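Local structure of ORC1-type DNA replication protein 2 (Aeropyrum pernix, 1W5T) at residues A[312-317]-A[365-370]; A[316-321]-A[394-399]. The protein takes part in regulating DNA replication in an archaeon, binding DNA and ATP, with an AAA+ ATPase domain and a C-terminal winged-helix domain. All blocks are in the same frame, centred on the assembly; numbering follows the deposited sequence.

Interaction 1. Residues A[312-317]-A[365-370]; sequences IILRLI and LGLVDA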
# COMPACT_ATOMS: atom_id res chain seq x y z
N ILE A 312 20.04 11.90 12.55
CA ILE A 312 20.23 12.79 13.69
C ILE A 312 19.09 13.84 13.84
O ILE A 312 18.62 14.10 14.94
CB ILE A 312 21.65 13.47 13.65
CG1 ILE A 312 22.73 12.45 13.94
CG2 ILE A 312 21.77 14.55 14.70
CD1 ILE A 312 23.98 12.70 13.14
N ILE A 313 18.66 14.40 12.73
CA ILE A 313 17.59 15.39 12.70
C ILE A 313 16.23 14.76 13.02
O ILE A 313 15.44 15.32 13.83
CB ILE A 313 17.56 16.11 11.35
CG1 ILE A 313 18.93 16.77 11.10
CG2 ILE A 313 16.42 17.12 11.34
CD1 ILE A 313 19.22 17.17 9.60
N LEU A 314 15.98 13.60 12.42
CA LEU A 314 14.79 12.83 12.76
C LEU A 314 14.70 12.54 14.28
O LEU A 314 13.66 12.74 14.91
CB LEU A 314 14.71 11.53 11.95
CG LEU A 314 13.42 10.70 12.11
CD1 LEU A 314 12.20 11.58 11.86
CD2 LEU A 314 13.38 9.48 11.15
N ARG A 315 15.81 12.09 14.84
CA ARG A 315 15.89 11.82 16.26
C ARG A 315 15.53 13.04 17.10
O ARG A 315 14.75 12.95 18.04
CB ARG A 315 17.29 11.32 16.64
CG ARG A 315 17.30 10.60 17.97
CD ARG A 315 18.41 11.01 18.89
NE ARG A 315 18.70 9.96 19.87
CZ ARG A 315 18.37 10.03 21.16
NH1 ARG A 315 18.69 9.03 21.97
NH2 ARG A 315 17.74 11.09 21.66
N LEU A 316 16.07 14.19 16.72
CA LEU A 316 15.87 15.39 17.50
C LEU A 316 14.42 15.85 17.45
O LEU A 316 13.85 16.24 18.46
CB LEU A 316 16.81 16.50 17.02
CG LEU A 316 18.30 16.38 17.33
CD1 LEU A 316 19.04 17.28 16.39
CD2 LEU A 316 18.65 16.71 18.80
N ILE A 317 13.83 15.78 16.25
CA ILE A 317 12.42 16.10 16.06
C ILE A 317 11.58 15.13 16.89
O ILE A 317 10.62 15.54 17.52
CB ILE A 317 12.07 16.06 14.58
CG1 ILE A 317 12.71 17.26 13.87
CG2 ILE A 317 10.56 16.01 14.37
CD1 ILE A 317 12.34 17.46 12.38
N LEU A 365 9.09 12.22 3.01
CA LEU A 365 8.97 10.81 3.35
C LEU A 365 7.81 10.63 4.31
O LEU A 365 7.54 9.52 4.76
CB LEU A 365 10.24 10.21 3.96
CG LEU A 365 11.45 9.84 3.08
CD1 LEU A 365 12.72 9.62 3.93
CD2 LEU A 365 11.20 8.61 2.19
N GLY A 366 7.15 11.75 4.63
CA GLY A 366 6.04 11.78 5.55
C GLY A 366 6.40 11.54 7.00
O GLY A 366 5.52 11.29 7.82
N LEU A 367 7.69 11.58 7.32
CA LEU A 367 8.15 11.30 8.68
C LEU A 367 7.92 12.49 9.60
O LEU A 367 7.75 12.32 10.80
CB LEU A 367 9.63 10.90 8.71
CG LEU A 367 9.94 9.53 8.14
CD1 LEU A 367 11.44 9.34 7.99
CD2 LEU A 367 9.31 8.45 9.03
N VAL A 368 7.95 13.69 9.03
CA VAL A 368 7.83 14.90 9.80
C VAL A 368 6.88 15.84 9.08
O VAL A 368 6.92 15.95 7.86
CB VAL A 368 9.25 15.56 10.12
CG1 VAL A 368 10.35 14.53 10.19
CG2 VAL A 368 9.64 16.65 9.15
N ASP A 369 6.00 16.50 9.82
CA ASP A 369 5.23 17.60 9.21
C ASP A 369 5.94 18.94 9.43
O ASP A 369 6.58 19.18 10.47
CB ASP A 369 3.76 17.69 9.67
CG ASP A 369 3.11 16.33 9.90
OD1 ASP A 369 2.93 15.55 8.94
OD2 ASP A 369 2.72 15.97 11.03
N ALA A 370 5.82 19.79 8.42
CA ALA A 370 6.36 21.14 8.40
C ALA A 370 5.22 22.13 8.16
O ALA A 370 4.34 21.89 7.32
CB ALA A 370 7.41 21.27 7.32
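Leu314 and Ile317 meet Leu367 and Val368 in the C-terminal winged-helix domain. Leu314, Ile317 and Val368 are buried, and Leu367 sits at the edge of the core. Helix 308-322 here packs against the start of strand 368-372, an outer strand of the small antiparallel sheet. That strand pairs with strand 382-386, and together they form the wing hairpin expected of this fold.

The contact between the segments is apolar. Leu314 splits its two methyls between two neighbours. CD2 touches CD1 of Leu367 at 3.7 Å, and the two leucine side chains cross at about a right angle. The other methyl, CD1, lies 3.9 Å from Val368 CG1. It also comes within 4.1 Å of Leu367 CB, so this branch rests against both residues. Leu314 reaches them because its CG is anti to the backbone N (chi1 -174°), which swings the branched end over to the strand. One helical turn further on, Ile317 adds only its tip. The Leu314 and Val368 CA atoms are 7.8 Å apart, a spacing bridged entirely by side chains. Phe384 and Leu386 of strand 382-386 and Leu362 of helix 352-364 extend the same core.

No hydrogen bond joins the two segments. Their polar bonds lie elsewhere. Gly366 ends helix 352-364 in a Schellman motif, with positive phi (70°), and the chain then turns into the strand. Leu367 and Asp369 pair through their backbones with Ala387 and Arg385, and the Asp369 carboxylate forms a salt bridge with Arg385. These bonds tie the strand to its partner while Leu367 and Val368 turn their side chains to the helix.

Val368 CG1 is shared: besides Leu314 CD1 it has Ile317 CD1 at 4.2 Å, the two side chains crossing at about a right angle.

Interaction 2. Residues A[316-321]-A[394-399]; sequences LIAEAT and RLIEVV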
# COMPACT_ATOMS: atom_id res chain seq x y z
N LEU A 316 16.07 14.19 16.72
CA LEU A 316 15.87 15.39 17.50
C LEU A 316 14.42 15.85 17.45
O LEU A 316 13.85 16.24 18.46
CB LEU A 316 16.81 16.50 17.02
CG LEU A 316 18.30 16.38 17.33
CD1 LEU A 316 19.04 17.28 16.39
CD2 LEU A 316 18.65 16.71 18.80
N ILE A 317 13.83 15.78 16.25
CA ILE A 317 12.42 16.10 16.06
C ILE A 317 11.58 15.13 16.89
O ILE A 317 10.62 15.54 17.52
CB ILE A 317 12.07 16.06 14.58
CG1 ILE A 317 12.71 17.26 13.87
CG2 ILE A 317 10.56 16.01 14.37
CD1 ILE A 317 12.34 17.46 12.38
N ALA A 318 11.94 13.86 16.90
CA ALA A 318 11.25 12.86 17.74
C ALA A 318 11.33 13.16 19.23
O ALA A 318 10.31 13.19 19.88
CB ALA A 318 11.75 11.46 17.47
N GLU A 319 12.51 13.40 19.78
CA GLU A 319 12.58 13.74 21.21
C GLU A 319 11.84 15.02 21.64
O GLU A 319 11.34 15.08 22.74
CB GLU A 319 14.01 13.73 21.74
CG GLU A 319 14.91 14.79 21.17
CD GLU A 319 16.37 14.53 21.50
OE1 GLU A 319 17.08 15.48 21.90
OE2 GLU A 319 16.83 13.37 21.36
N ALA A 320 11.76 16.01 20.77
CA ALA A 320 10.99 17.20 21.07
C ALA A 320 9.50 16.85 21.23
O ALA A 320 8.76 17.55 21.94
CB ALA A 320 11.18 18.25 19.99
N THR A 321 9.10 15.74 20.60
CA THR A 321 7.71 15.29 20.64
C THR A 321 7.42 14.49 21.91
O THR A 321 6.42 14.73 22.58
CB THR A 321 7.42 14.46 19.37
OG1 THR A 321 7.59 15.30 18.22
CG2 THR A 321 5.98 14.04 19.31
N ARG A 394 9.99 4.17 20.21
CA ARG A 394 10.36 3.03 19.37
C ARG A 394 11.29 3.52 18.25
O ARG A 394 12.32 2.90 17.96
CB ARG A 394 9.12 2.34 18.77
CG ARG A 394 8.51 1.18 19.60
CD ARG A 394 8.89 -0.26 19.14
NE ARG A 394 9.48 -0.34 17.79
CZ ARG A 394 10.48 -1.17 17.42
NH1 ARG A 394 11.03 -2.02 18.30
NH2 ARG A 394 10.92 -1.16 16.16
N LEU A 395 10.93 4.66 17.64
CA LEU A 395 11.72 5.30 16.58
C LEU A 395 13.10 5.81 17.04
O LEU A 395 14.12 5.46 16.42
CB LEU A 395 10.91 6.43 15.91
CG LEU A 395 11.57 7.22 14.77
CD1 LEU A 395 11.79 6.34 13.56
CD2 LEU A 395 10.70 8.41 14.37
N ILE A 396 13.15 6.62 18.10
CA ILE A 396 14.42 7.02 18.74
C ILE A 396 15.35 5.80 18.90
O ILE A 396 16.50 5.83 18.47
CB ILE A 396 14.19 7.71 20.11
CG1 ILE A 396 13.69 9.13 19.94
CG2 ILE A 396 15.48 7.75 20.95
CD1 ILE A 396 12.88 9.62 21.10
N GLU A 397 14.84 4.74 19.50
CA GLU A 397 15.58 3.50 19.63
C GLU A 397 16.15 3.05 18.28
O GLU A 397 17.36 2.98 18.13
CB GLU A 397 14.64 2.41 20.17
CG GLU A 397 14.68 2.21 21.68
CD GLU A 397 14.60 0.73 22.07
OE1 GLU A 397 13.52 0.30 22.58
OE2 GLU A 397 15.60 -0.01 21.85
N VAL A 398 15.27 2.76 17.31
CA VAL A 398 15.66 2.25 15.99
C VAL A 398 16.72 3.14 15.36
O VAL A 398 17.78 2.68 14.90
CB VAL A 398 14.44 2.14 15.02
CG1 VAL A 398 14.85 1.63 13.65
CG2 VAL A 398 13.38 1.21 15.58
N VAL A 399 16.44 4.44 15.38
CA VAL A 399 17.29 5.43 14.76
C VAL A 399 18.70 5.43 15.36
O VAL A 399 19.69 5.45 14.61
CB VAL A 399 16.60 6.82 14.77
CG1 VAL A 399 17.52 7.93 14.28
CG2 VAL A 399 15.35 6.75 13.90
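Ile396 lays its end methyl over one face of the peptide between Ala318 and Glu319. Its CD1 sits almost straight above the amide nitrogen, 4.0 Å from Glu319 N. The other flat group is the Glu319 carboxylate, which is directed elsewhere: its OE2 forms a salt bridge with Arg315 NH2, one turn back on the same helix. Of the Glu319 side chain, CB is the part that comes near, 4.3 Å from Ile396 CD1.

The two segments belong to helices 308-322 and 392-408, the latter the last helix of the chain. They run roughly antiparallel, with 153° between their N-to-C directions. Their axes approach to 9.6 Å, and the nearest CA atoms, those of Ala318 and Ile396, are 6.7 Å apart.

Ala318 is the centre of the contact. Its CB points at the other helix and meets Ile396 CG1 at 3.9 Å. Ile396 holds CG1 beside its own backbone N (chi1 -75°), and from there the chain runs on past the alanine to the Glu319 backbone. Leu395 comes in alongside, with CD2 at 4.5 Å from Ala318 CB, a looser touch. Leu386 of strand 382-386 packs on both Ala318 and Leu395 and so closes this side of the interface.

No hydrogen bond or salt bridge spans these two segments. They are held by van der Waals packing of aliphatic groups on an alanine and a peptide face. The charge of Glu319 is answered on its own helix by Arg315, which probably lowers the cost of placing a carboxylate next to an apolar contact.

Overall arrangement
Both interactions start from helix 308-322 and share Leu316 and Ile317 in their ranges. Their centres are about 9 Å apart. Interaction 1 joins this helix to the wing strand, and interaction 2 joins it to the C-terminal helix 392-408. The two contacts touch directly: Arg315 NH1 lies 3.6 Å from Ile396 CG2, and Leu314 CG lies 4.2 Å from Leu395 CD2. Arg315 NH1 also forms a salt bridge with Asp400 OD2, a polar tie between the two helices. Leu386 borders both contacts. The contact centres lie about 22 and 24 Å from the centre of the chain. Both are away from the annotated ATP-binding residues, within the winged-helix region.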